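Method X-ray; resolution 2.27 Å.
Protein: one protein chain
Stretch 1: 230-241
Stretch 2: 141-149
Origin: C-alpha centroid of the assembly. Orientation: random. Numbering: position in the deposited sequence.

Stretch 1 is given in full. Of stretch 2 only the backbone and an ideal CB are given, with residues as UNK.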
# COMPACT_ATOMS: atom_id res chain seq x y z
N GLU A 230 8.10 -11.17 -36.64
CA GLU A 230 8.09 -12.52 -36.10
C GLU A 230 6.78 -12.85 -35.34
O GLU A 230 6.23 -13.97 -35.44
CB GLU A 230 9.29 -12.68 -35.18
CG GLU A 230 9.24 -13.89 -34.25
CD GLU A 230 10.39 -13.93 -33.25
OE1 GLU A 230 10.76 -12.89 -32.63
OE2 GLU A 230 10.95 -15.03 -33.08
N TYR A 231 6.34 -11.87 -34.55
CA TYR A 231 5.09 -11.99 -33.80
C TYR A 231 3.94 -12.27 -34.76
O TYR A 231 3.21 -13.21 -34.60
CB TYR A 231 4.80 -10.73 -33.00
CG TYR A 231 3.46 -10.82 -32.32
CD1 TYR A 231 3.29 -11.61 -31.17
CD2 TYR A 231 2.34 -10.19 -32.84
CE1 TYR A 231 2.07 -11.70 -30.55
CE2 TYR A 231 1.11 -10.27 -32.23
CZ TYR A 231 0.98 -11.04 -31.10
OH TYR A 231 -0.25 -11.16 -30.47
N LEU A 232 3.83 -11.46 -35.81
CA LEU A 232 2.78 -11.61 -36.79
C LEU A 232 2.85 -12.97 -37.46
O LEU A 232 1.83 -13.55 -37.78
CB LEU A 232 2.82 -10.49 -37.82
CG LEU A 232 2.49 -9.11 -37.23
CD1 LEU A 232 2.82 -8.00 -38.20
CD2 LEU A 232 1.03 -8.99 -36.84
N GLU A 233 4.05 -13.48 -37.68
CA GLU A 233 4.22 -14.80 -38.29
C GLU A 233 3.83 -15.94 -37.37
O GLU A 233 3.79 -17.07 -37.79
CB GLU A 233 5.63 -14.98 -38.80
CG GLU A 233 5.72 -14.42 -40.21
CD GLU A 233 7.12 -14.01 -40.62
OE1 GLU A 233 8.10 -14.49 -40.00
OE2 GLU A 233 7.24 -13.22 -41.59
N ARG A 234 3.49 -15.66 -36.12
CA ARG A 234 2.99 -16.72 -35.24
C ARG A 234 1.56 -17.13 -35.51
O ARG A 234 1.13 -18.16 -35.04
CB ARG A 234 3.05 -16.34 -33.77
CG ARG A 234 4.44 -16.25 -33.24
CD ARG A 234 4.42 -15.38 -31.99
NE ARG A 234 5.72 -15.35 -31.36
CZ ARG A 234 6.16 -16.30 -30.56
NH1 ARG A 234 7.38 -16.21 -30.07
NH2 ARG A 234 5.39 -17.34 -30.25
N GLY A 235 0.79 -16.31 -36.17
CA GLY A 235 -0.52 -16.74 -36.62
C GLY A 235 -1.75 -16.02 -36.11
O GLY A 235 -2.84 -16.58 -36.09
N VAL A 236 -1.64 -14.74 -35.87
CA VAL A 236 -2.78 -13.95 -35.43
C VAL A 236 -3.71 -13.62 -36.58
O VAL A 236 -3.28 -13.54 -37.74
CB VAL A 236 -2.33 -12.67 -34.74
CG1 VAL A 236 -1.41 -13.02 -33.58
CG2 VAL A 236 -1.64 -11.74 -35.71
N ASP A 237 -4.98 -13.36 -36.27
CA ASP A 237 -5.95 -12.94 -37.27
C ASP A 237 -5.97 -11.42 -37.50
O ASP A 237 -6.42 -10.93 -38.52
CB ASP A 237 -7.32 -13.40 -36.86
CG ASP A 237 -7.39 -14.89 -36.72
OD1 ASP A 237 -7.34 -15.59 -37.77
OD2 ASP A 237 -7.51 -15.39 -35.57
N PHE A 238 -5.47 -10.69 -36.54
CA PHE A 238 -5.34 -9.23 -36.65
C PHE A 238 -4.36 -8.77 -35.60
O PHE A 238 -3.86 -9.59 -34.83
CB PHE A 238 -6.68 -8.52 -36.53
CG PHE A 238 -7.50 -8.97 -35.36
CD1 PHE A 238 -7.28 -8.41 -34.14
CD2 PHE A 238 -8.50 -9.92 -35.49
CE1 PHE A 238 -8.06 -8.76 -33.05
CE2 PHE A 238 -9.27 -10.29 -34.41
CZ PHE A 238 -9.05 -9.71 -33.18
N CYS A 239 -4.03 -7.47 -35.60
CA CYS A 239 -3.01 -6.99 -34.67
C CYS A 239 -3.45 -5.73 -34.04
O CYS A 239 -3.87 -4.79 -34.73
CB CYS A 239 -1.70 -6.75 -35.41
SG CYS A 239 -0.38 -6.17 -34.33
N LYS A 240 -3.32 -5.67 -32.72
CA LYS A 240 -3.79 -4.48 -31.99
C LYS A 240 -2.59 -3.82 -31.34
O LYS A 240 -1.82 -4.48 -30.64
CB LYS A 240 -4.84 -4.83 -30.92
CG LYS A 240 -5.38 -3.60 -30.20
CD LYS A 240 -6.71 -3.80 -29.51
CE LYS A 240 -6.63 -4.05 -28.03
NZ LYS A 240 -7.78 -3.46 -27.26
N ILE A 241 -2.46 -2.53 -31.57
CA ILE A 241 -1.31 -1.79 -31.12
C ILE A 241 -1.73 -0.86 -30.00
O ILE A 241 -2.67 -0.10 -30.14
CB ILE A 241 -0.72 -0.85 -32.20
CG1 ILE A 241 -0.37 -1.54 -33.51
CG2 ILE A 241 0.53 -0.14 -31.66
CD1 ILE A 241 0.52 -2.71 -33.33
N UNK A 141 -16.80 -14.28 -32.37
CA UNK A 141 -16.18 -13.34 -31.46
C UNK A 141 -14.78 -12.94 -31.91
O UNK A 141 -14.00 -13.75 -32.40
CB UNK A 141 -16.13 -13.94 -30.05
N UNK A 142 -14.48 -11.68 -31.69
CA UNK A 142 -13.16 -11.11 -31.96
C UNK A 142 -12.51 -10.78 -30.66
O UNK A 142 -12.92 -9.84 -29.94
CB UNK A 142 -13.24 -9.87 -32.85
N UNK A 143 -11.52 -11.59 -30.33
CA UNK A 143 -10.76 -11.47 -29.09
C UNK A 143 -9.51 -10.61 -29.28
O UNK A 143 -8.60 -10.94 -30.01
CB UNK A 143 -10.37 -12.86 -28.58
N UNK A 144 -9.48 -9.54 -28.53
CA UNK A 144 -8.60 -8.39 -28.76
C UNK A 144 -7.40 -8.35 -27.79
O UNK A 144 -6.48 -7.56 -27.92
CB UNK A 144 -9.41 -7.10 -28.63
N UNK A 145 -7.44 -9.24 -26.81
CA UNK A 145 -6.38 -9.40 -25.83
C UNK A 145 -6.55 -10.70 -25.06
O UNK A 145 -7.55 -10.92 -24.37
CB UNK A 145 -6.36 -8.21 -24.87
N UNK A 146 -5.54 -11.53 -25.16
CA UNK A 146 -5.56 -12.84 -24.58
C UNK A 146 -4.16 -13.38 -24.64
O UNK A 146 -3.28 -12.76 -25.23
CB UNK A 146 -6.55 -13.76 -25.29
N UNK A 147 -3.97 -14.55 -24.04
CA UNK A 147 -2.70 -15.28 -24.14
C UNK A 147 -2.66 -16.11 -25.42
O UNK A 147 -3.53 -16.95 -25.66
CB UNK A 147 -2.50 -16.18 -22.92
N UNK A 148 -1.62 -15.88 -26.21
CA UNK A 148 -1.51 -16.46 -27.52
C UNK A 148 -1.66 -17.97 -27.55
O UNK A 148 -2.42 -18.50 -28.34
CB UNK A 148 -0.16 -16.07 -28.13
N UNK A 149 -0.90 -18.67 -26.74
CA UNK A 149 -0.91 -20.12 -26.79
C UNK A 149 -2.33 -20.72 -26.60
O UNK A 149 -2.80 -21.45 -27.46
CB UNK A 149 0.04 -20.67 -25.72

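Position 141 opens the stretch on an extended backbone, phi/psi -119/143, and nothing of stretch 1 lies within 5.5 Å of its ideal CB. Stretch 1 sets no rule here; beta-branched residues suit such strand angles, and the deposited residue is Val 141, which makes no contact across.

Position 142 is also extended, and its CA-to-CB bond points sideways. The ideal CB lies 4.2 Å from Phe 238 CZ, so the ring of Phe 238 offers a hydrocarbon surface but no polar group. Leucine, isoleucine, methionine or an aromatic residue would all be reasonable. The residue is Phe 142, chi1 m, whose CD1 comes 3.6 Å from Phe 238 CE2. That atom sits at the edge of the Phe 142 ring, near its plane, while the approach to the ring of Phe 238 is oblique, so the two rings meet without lying flat on one another.

At 143 the CA-to-CB bond turns away and stretch 1 leaves the side chain unconstrained, although the backbone itself touches: the carbonyl O of 143 is 3.4 Å from Phe 238 CZ. With the strand ending here, a short acceptor able to bind the backbone beyond it, such as aspartate or asparagine, would be useful. Asp 143 does this, its OD1 accepting from the backbone N of 145 at 3.0 Å and its OD2 from the side chain at 146.

Position 144 is hemmed in by stretch 1. Its CB points sideways, with the ideal atom 4.2 Å from Lys 240 CE and 4.9 Å from Phe 238 CE1. Between an aliphatic chain and an aromatic ring, a small or medium side chain such as alanine, serine, threonine or valine would fit; the nearby amine would also tolerate a polar atom. Thr 144 has an unusual chi1 of -97°, between wells. Its CG2 lies just 3.0 Å from Lys 240 NZ, a tight contact rather than a hydrogen bond, and OG1 stands 4.2 Å from Phe 238 CE1.

At 145 the ideal CB is 5.2 Å from Lys 240 CE, and the sideways bond leaves room for many types, even large ones if they lead off. Trp 145 does so, the end of its side chain going away from stretch 1.

Position 146 is out of reach; a side chain with both a donor and an acceptor could tie the loop together. Asn 146 does so, its ND2 donating to Asp 143 OD2 at 2.7 Å and its OD1 accepting from the backbone N of 147 at 2.6 Å.

Position 147, also out of reach, is the N-cap, where serine, threonine, aspartate or asparagine would be usual. Ala 147 has no side-chain acceptor to cap with.

Position 148 begins the helix, with CA-to-CB toward stretch 1, where Tyr 231, Arg 234 and Val 236 present carbon atoms. Leucine, isoleucine or methionine, long enough to reach those carbons, would suit. Leu 148, chi1 t and chi2 p, sends CD1 to 4.2 Å from Val 236 CG1, while CD2 lies 3.7 Å from Arg 234 CD and 4.4 Å from Tyr 231 CE1.

Position 149 is out of reach and helical, open to many residues; Glu 149 makes no contact with stretch 1.

Stretch 2, residues 141-149: VFDTWNALE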
# COMPACT_ATOMS: atom_id res chain seq x y z
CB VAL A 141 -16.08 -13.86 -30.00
CG1 VAL A 141 -17.47 -14.01 -29.40
CG2 VAL A 141 -15.32 -15.15 -29.91
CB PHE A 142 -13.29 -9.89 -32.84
CG PHE A 142 -13.72 -10.21 -34.21
CD1 PHE A 142 -12.80 -10.58 -35.17
CD2 PHE A 142 -15.06 -10.22 -34.55
CE1 PHE A 142 -13.20 -10.91 -36.48
CE2 PHE A 142 -15.46 -10.55 -35.83
CZ PHE A 142 -14.52 -10.89 -36.80
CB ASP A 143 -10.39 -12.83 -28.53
CG ASP A 143 -9.64 -12.74 -27.19
OD1 ASP A 143 -8.66 -11.94 -27.09
OD2 ASP A 143 -9.99 -13.50 -26.26
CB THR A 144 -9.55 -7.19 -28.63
OG1 THR A 144 -9.98 -6.78 -29.94
CG2 THR A 144 -9.02 -6.13 -27.90
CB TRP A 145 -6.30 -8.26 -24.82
CG TRP A 145 -5.13 -8.44 -23.82
CD1 TRP A 145 -3.82 -8.17 -24.05
CD2 TRP A 145 -5.19 -8.95 -22.50
NE1 TRP A 145 -3.06 -8.47 -22.96
CE2 TRP A 145 -3.89 -8.94 -21.98
CE3 TRP A 145 -6.23 -9.40 -21.71
CZ2 TRP A 145 -3.60 -9.36 -20.70
CZ3 TRP A 145 -5.95 -9.83 -20.44
CH2 TRP A 145 -4.64 -9.81 -19.94
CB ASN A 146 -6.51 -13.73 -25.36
CG ASN A 146 -7.10 -14.84 -24.51
OD1 ASN A 146 -6.42 -15.45 -23.68
ND2 ASN A 146 -8.38 -15.11 -24.72
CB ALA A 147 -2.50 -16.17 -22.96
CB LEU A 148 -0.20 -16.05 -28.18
CG LEU A 148 -0.06 -16.47 -29.66
CD1 LEU A 148 -1.14 -15.89 -30.56
CD2 LEU A 148 1.29 -16.03 -30.16
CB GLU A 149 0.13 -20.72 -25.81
CG GLU A 149 0.17 -22.25 -25.73
CD GLU A 149 1.05 -22.78 -24.59
OE1 GLU A 149 2.28 -22.58 -24.65
OE2 GLU A 149 0.54 -23.39 -23.62
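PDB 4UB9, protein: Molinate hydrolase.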